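Local atomic coordinates of acyl carrier protein (Thermotoga maritima, PDB entry 1VKU), a protein that probably carries the growing acyl chain through fatty acid biosynthesis, on a phosphopantetheine arm. Residues Lys21-Leu34 with Leu46-Phe60. Residues are numbered along the deposited sequence; the frame is centred on the assembly and turned at random. Where two conformers were deposited one is given.
Sequences KFVEIASEKMGKDL and LGFDSIDVIDLVMFF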
loop_
_atom_site.group_PDB
_atom_site.type_symbol
_atom_site.label_atom_id
_atom_site.label_comp_id
_atom_site.label_asym_id
_atom_site.label_seq_id
_atom_site.Cartn_x
_atom_site.Cartn_y
_atom_site.Cartn_z
ATOM N N LYS A 21 -6.469 -4.949 -1.718
ATOM C CA LYS A 21 -6.504 -4.483 -0.345
ATOM C C LYS A 21 -6.286 -2.955 -0.280
ATOM O O LYS A 21 -7.020 -2.244 0.398
ATOM C CB LYS A 21 -5.423 -5.198 0.491
ATOM C CG LYS A 21 -5.555 -4.946 1.952
ATOM C CD LYS A 21 -6.784 -5.672 2.423
ATOM C CE LYS A 21 -7.034 -5.378 3.827
ATOM N NZ LYS A 21 -8.300 -5.981 4.163
ATOM N N PHE A 22 -5.294 -2.465 -1.019
ATOM C CA PHE A 22 -5.096 -1.037 -1.169
ATOM C C PHE A 22 -6.416 -0.342 -1.584
ATOM O O PHE A 22 -6.820 0.612 -0.957
ATOM C CB PHE A 22 -4.008 -0.788 -2.196
ATOM C CG PHE A 22 -3.916 0.624 -2.679
ATOM C CD1 PHE A 22 -4.060 1.698 -1.813
ATOM C CD2 PHE A 22 -3.647 0.879 -4.013
ATOM C CE1 PHE A 22 -3.969 2.999 -2.272
ATOM C CE2 PHE A 22 -3.548 2.183 -4.482
ATOM C CZ PHE A 22 -3.714 3.241 -3.617
ATOM N N VAL A 23 -7.096 -0.839 -2.615
ATOM C CA VAL A 23 -8.353 -0.219 -3.080
ATOM C C VAL A 23 -9.431 -0.232 -1.980
ATOM O O VAL A 23 -10.154 0.756 -1.790
ATOM C CB VAL A 23 -8.812 -0.866 -4.382
ATOM C CG1 VAL A 23 -10.215 -0.409 -4.815
ATOM C CG2 VAL A 23 -7.827 -0.518 -5.451
ATOM N N GLU A 24 -9.521 -1.335 -1.247
ATOM C CA GLU A 24 -10.543 -1.500 -0.212
ATOM C C GLU A 24 -10.304 -0.554 0.951
ATOM O O GLU A 24 -11.238 0.088 1.454
ATOM C CB GLU A 24 -10.553 -2.955 0.274
ATOM C CG GLU A 24 -11.265 -3.233 1.596
ATOM C CD GLU A 24 -10.772 -4.525 2.266
ATOM O OE1 GLU A 24 -10.404 -5.500 1.558
ATOM O OE2 GLU A 24 -10.724 -4.568 3.519
ATOM N N ILE A 25 -9.055 -0.474 1.379
ATOM C CA ILE A 25 -8.668 0.440 2.447
ATOM C C ILE A 25 -8.888 1.887 2.015
ATOM O O ILE A 25 -9.444 2.667 2.758
ATOM C CB ILE A 25 -7.194 0.238 2.841
ATOM C CG1 ILE A 25 -7.007 -1.062 3.632
ATOM C CG2 ILE A 25 -6.717 1.429 3.658
ATOM C CD1 ILE A 25 -5.582 -1.465 3.764
ATOM N N ALA A 26 -8.465 2.247 0.803
ATOM C CA ALA A 26 -8.683 3.621 0.312
ATOM C C ALA A 26 -10.154 3.982 0.358
ATOM O O ALA A 26 -10.533 5.059 0.777
ATOM C CB ALA A 26 -8.131 3.774 -1.106
ATOM N N SER A 27 -10.996 3.038 -0.036
ATOM C CA SER A 27 -12.422 3.256 -0.099
ATOM C C SER A 27 -13.081 3.245 1.270
ATOM O O SER A 27 -13.896 4.123 1.585
ATOM C CB SER A 27 -13.073 2.178 -0.956
ATOM O OG SER A 27 -14.464 2.401 -1.016
ATOM N N GLU A 28 -12.761 2.232 2.066
ATOM C CA GLU A 28 -13.434 2.035 3.340
ATOM C C GLU A 28 -12.900 2.894 4.467
ATOM O O GLU A 28 -13.672 3.414 5.254
ATOM C CB GLU A 28 -13.371 0.585 3.754
ATOM C CG GLU A 28 -14.434 -0.264 3.101
ATOM C CD GLU A 28 -14.260 -1.729 3.423
ATOM O OE1 GLU A 28 -13.660 -2.032 4.490
ATOM O OE2 GLU A 28 -14.721 -2.569 2.606
ATOM N N LYS A 29 -11.588 3.038 4.561
ATOM C CA LYS A 29 -11.036 3.841 5.637
ATOM C C LYS A 29 -10.857 5.293 5.240
ATOM O O LYS A 29 -10.933 6.165 6.088
ATOM C CB LYS A 29 -9.708 3.296 6.114
ATOM C CG LYS A 29 -9.672 1.820 6.305
ATOM C CD LYS A 29 -10.507 1.420 7.437
ATOM C CE LYS A 29 -9.832 0.312 8.170
ATOM N NZ LYS A 29 -10.353 0.341 9.548
HETATM N N MSE A 30 -10.632 5.563 3.959
HETATM C CA MSE A 30 -10.188 6.900 3.562
HETATM C C MSE A 30 -11.166 7.653 2.673
HETATM O O MSE A 30 -10.940 8.816 2.400
HETATM C CB MSE A 30 -8.791 6.825 2.940
HETATM C CG MSE A 30 -7.749 6.261 3.926
HETATM SE SE MSE A 30 -6.068 5.863 3.100
HETATM C CE MSE A 30 -5.360 7.676 3.174
ATOM N N GLY A 31 -12.246 7.007 2.238
ATOM C CA GLY A 31 -13.291 7.679 1.470
ATOM C C GLY A 31 -12.917 8.031 0.032
ATOM O O GLY A 31 -13.449 8.976 -0.553
ATOM N N LYS A 32 -11.985 7.279 -0.528
ATOM C CA LYS A 32 -11.421 7.571 -1.836
ATOM C C LYS A 32 -11.838 6.404 -2.708
ATOM O O LYS A 32 -11.559 5.268 -2.377
ATOM C CB LYS A 32 -9.889 7.699 -1.725
ATOM C CG LYS A 32 -9.156 8.170 -2.974
ATOM C CD LYS A 32 -9.882 9.295 -3.719
ATOM C CE LYS A 32 -8.940 9.974 -4.716
ATOM N NZ LYS A 32 -7.732 10.457 -3.997
ATOM N N ASP A 33 -12.547 6.673 -3.800
ATOM C CA ASP A 33 -12.964 5.632 -4.720
ATOM C C ASP A 33 -11.936 5.611 -5.832
ATOM O O ASP A 33 -11.811 6.575 -6.565
ATOM C CB ASP A 33 -14.342 5.988 -5.280
ATOM C CG ASP A 33 -14.847 4.985 -6.304
ATOM O OD1 ASP A 33 -14.494 3.792 -6.200
ATOM O OD2 ASP A 33 -15.614 5.296 -7.255
ATOM N N LEU A 34 -11.195 4.525 -5.963
ATOM C CA LEU A 34 -10.153 4.436 -6.990
ATOM C C LEU A 34 -10.570 3.595 -8.190
ATOM O O LEU A 34 -10.193 3.878 -9.335
ATOM C CB LEU A 34 -8.881 3.860 -6.384
ATOM C CG LEU A 34 -8.225 4.708 -5.305
ATOM C CD1 LEU A 34 -7.072 3.934 -4.717
ATOM C CD2 LEU A 34 -7.758 6.085 -5.830
ATOM N N LEU A 46 -2.798 9.678 -7.882
ATOM C CA LEU A 46 -4.061 9.134 -7.370
ATOM C C LEU A 46 -4.745 10.058 -6.368
ATOM O O LEU A 46 -5.817 9.734 -5.860
ATOM C CB LEU A 46 -3.851 7.757 -6.742
ATOM C CG LEU A 46 -3.423 6.703 -7.749
ATOM C CD1 LEU A 46 -3.462 5.363 -7.094
ATOM C CD2 LEU A 46 -4.345 6.713 -8.951
ATOM N N GLY A 47 -4.121 11.206 -6.103
ATOM C CA GLY A 47 -4.594 12.180 -5.116
ATOM C C GLY A 47 -4.230 11.884 -3.674
ATOM O O GLY A 47 -4.927 12.307 -2.781
ATOM N N PHE A 48 -3.165 11.129 -3.437
ATOM C CA PHE A 48 -2.729 10.878 -2.064
ATOM C C PHE A 48 -1.574 11.810 -1.784
ATOM O O PHE A 48 -0.581 11.807 -2.521
ATOM C CB PHE A 48 -2.247 9.437 -1.877
ATOM C CG PHE A 48 -3.342 8.406 -1.913
ATOM C CD1 PHE A 48 -3.970 8.070 -3.120
ATOM C CD2 PHE A 48 -3.711 7.736 -0.763
ATOM C CE1 PHE A 48 -4.982 7.099 -3.152
ATOM C CE2 PHE A 48 -4.714 6.766 -0.780
ATOM C CZ PHE A 48 -5.353 6.446 -1.964
ATOM N N ASP A 49 -1.681 12.601 -0.728
ATOM C CA ASP A 49 -0.540 13.402 -0.313
ATOM C C ASP A 49 0.304 12.633 0.711
ATOM O O ASP A 49 0.064 11.461 0.968
ATOM C CB ASP A 49 -0.960 14.785 0.186
ATOM C CG ASP A 49 -1.580 14.763 1.583
ATOM O OD1 ASP A 49 -1.797 13.683 2.158
ATOM O OD2 ASP A 49 -1.876 15.796 2.207
ATOM N N SER A 50 1.306 13.302 1.268
ATOM C CA SER A 50 2.303 12.649 2.101
ATOM C C SER A 50 1.657 12.093 3.362
ATOM O O SER A 50 2.045 11.023 3.831
ATOM C CB SER A 50 3.453 13.614 2.435
ATOM O OG SER A 50 2.968 14.779 3.110
ATOM N N ILE A 51 0.656 12.815 3.874
ATOM C CA ILE A 51 -0.094 12.435 5.064
ATOM C C ILE A 51 -0.979 11.243 4.750
ATOM O O ILE A 51 -1.132 10.369 5.573
ATOM C CB ILE A 51 -0.950 13.606 5.579
ATOM C CG1 ILE A 51 -0.059 14.776 6.026
ATOM C CG2 ILE A 51 -1.861 13.139 6.716
ATOM C CD1 ILE A 51 -0.825 15.990 6.487
ATOM N N ASP A 52 -1.550 11.215 3.557
ATOM C CA ASP A 52 -2.364 10.081 3.140
ATOM C C ASP A 52 -1.515 8.808 3.024
ATOM O O ASP A 52 -1.985 7.726 3.356
ATOM C CB ASP A 52 -2.999 10.334 1.781
ATOM C CG ASP A 52 -4.079 11.373 1.815
ATOM O OD1 ASP A 52 -4.750 11.565 2.860
ATOM O OD2 ASP A 52 -4.333 12.040 0.801
ATOM N N VAL A 53 -0.299 8.939 2.499
ATOM C CA VAL A 53 0.607 7.805 2.418
ATOM C C VAL A 53 0.914 7.237 3.804
ATOM O O VAL A 53 0.902 6.030 3.967
ATOM C CB VAL A 53 1.867 8.128 1.658
ATOM C CG1 VAL A 53 2.877 6.991 1.797
ATOM C CG2 VAL A 53 1.522 8.340 0.203
ATOM N N ILE A 54 1.196 8.101 4.782
ATOM C CA ILE A 54 1.391 7.687 6.185
ATOM C C ILE A 54 0.161 6.946 6.739
ATOM O O ILE A 54 0.317 5.902 7.353
ATOM C CB ILE A 54 1.740 8.903 7.072
ATOM C CG1 ILE A 54 3.109 9.448 6.712
ATOM C CG2 ILE A 54 1.616 8.564 8.568
ATOM C CD1 ILE A 54 3.410 10.830 7.251
ATOM N N ASP A 55 -1.047 7.469 6.510
ATOM C CA ASP A 55 -2.265 6.799 6.979
ATOM C C ASP A 55 -2.412 5.444 6.294
ATOM O O ASP A 55 -2.654 4.443 6.943
ATOM C CB ASP A 55 -3.521 7.628 6.724
ATOM C CG ASP A 55 -3.715 8.740 7.733
ATOM O OD1 ASP A 55 -3.611 8.516 8.972
ATOM O OD2 ASP A 55 -4.015 9.894 7.363
ATOM N N LEU A 56 -2.283 5.418 4.976
ATOM C CA LEU A 56 -2.291 4.166 4.212
ATOM C C LEU A 56 -1.307 3.127 4.763
ATOM O O LEU A 56 -1.669 1.968 4.932
ATOM C CB LEU A 56 -1.968 4.435 2.743
ATOM C CG LEU A 56 -2.123 3.302 1.741
ATOM C CD1 LEU A 56 -3.559 2.853 1.655
ATOM C CD2 LEU A 56 -1.664 3.841 0.432
ATOM N N VAL A 57 -0.083 3.553 5.062
ATOM C CA VAL A 57 0.972 2.649 5.558
ATOM C C VAL A 57 0.570 2.094 6.932
ATOM O O VAL A 57 0.667 0.894 7.155
ATOM C CB VAL A 57 2.357 3.350 5.576
ATOM C CG1 VAL A 57 3.374 2.600 6.416
ATOM C CG2 VAL A 57 2.881 3.563 4.136
HETATM N N MSE A 58 0.066 2.955 7.819
HETATM C CA MSE A 58 -0.338 2.533 9.147
HETATM C C MSE A 58 -1.520 1.572 9.085
HETATM O O MSE A 58 -1.620 0.666 9.916
HETATM C CB MSE A 58 -0.645 3.722 10.035
HETATM C CG MSE A 58 0.582 4.490 10.430
HETATM SE SE MSE A 58 0.115 6.231 11.275
HETATM C CE MSE A 58 -0.370 5.547 13.079
ATOM N N PHE A 59 -2.386 1.744 8.086
ATOM C CA PHE A 59 -3.501 0.797 7.877
ATOM C C PHE A 59 -2.994 -0.573 7.398
ATOM O O PHE A 59 -3.446 -1.586 7.894
ATOM C CB PHE A 59 -4.566 1.314 6.903
ATOM C CG PHE A 59 -5.453 2.430 7.450
ATOM C CD1 PHE A 59 -6.111 2.305 8.664
ATOM C CD2 PHE A 59 -5.670 3.583 6.686
ATOM C CE1 PHE A 59 -6.925 3.327 9.128
ATOM C CE2 PHE A 59 -6.488 4.584 7.138
ATOM C CZ PHE A 59 -7.106 4.464 8.357
ATOM N N PHE A 60 -2.068 -0.598 6.448
ATOM C CA PHE A 60 -1.412 -1.842 6.049
ATOM C C PHE A 60 -0.645 -2.491 7.208
ATOM O O PHE A 60 -0.695 -3.701 7.397
ATOM C CB PHE A 60 -0.475 -1.613 4.872
ATOM C CG PHE A 60 -1.139 -1.795 3.537
ATOM C CD1 PHE A 60 -1.314 -3.066 3.001
ATOM C CD2 PHE A 60 -1.612 -0.719 2.842
ATOM C CE1 PHE A 60 -1.925 -3.250 1.779
ATOM C CE2 PHE A 60 -2.254 -0.896 1.596
ATOM C CZ PHE A 60 -2.420 -2.162 1.079
#
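Phe22 of helix 14-28 and Phe48, in the loop leading into helix 50-64, come from opposite directions, CE1 of Phe22 lying 3.7 Å from CZ of Phe48. Their planes are inclined at 50°, so the pair is oblique, and Phe43 packs against both rings. With CG of Phe22 anti to the backbone N (chi1 167°), its ring extends between the second segment's side chains: the Leu56 methyls meet CD1 and CE1, while Leu46 CD1 sits at the ring edge beside CZ and CE2. Cutting Phe22 back to an alanine is likely to open a gap between Leu46, Phe48 and Leu56 and leave the Phe48 ring freer to shift.

Two CH-pi contacts extend the apolar layer toward Phe59 and Phe60. Ile25 CD1 stands over one face of the Phe60 ring, 4.1 Å from its centroid, whereas Phe22 CB touches that ring at its edge. Lys29 CB lies over a face of Phe59, 3.9 Å from the centroid.

Selenomethionine Met30 makes a Met-aromatic contact, SE lying at the edge of the Phe59 ring. A bend at chi3 carries CE onward to Asp52, 3.4 Å from its backbone O, and to Phe48.

Polar bonds lie toward the loops. In the conformer given, Lys32 NZ donates to Leu46 O at 2.8 Å, in the carbonyl plane and on a lone pair, which would link the turn after helix 14-28 to the approach to helix 50-64. Asp49 and Asp52 close a capping box: Asp52 N donates to Asp49 OD1 (2.8 Å) and Asp49 N to Asp52 OD2.

The axes of helix segments 21-28 and 50-60 cross at 116° and come within 10.7 Å, building part of the helical-bundle core of an acyl carrier protein; the box caps the helix beginning at Ser50, the predicted phosphopantetheine attachment site, unmodified here.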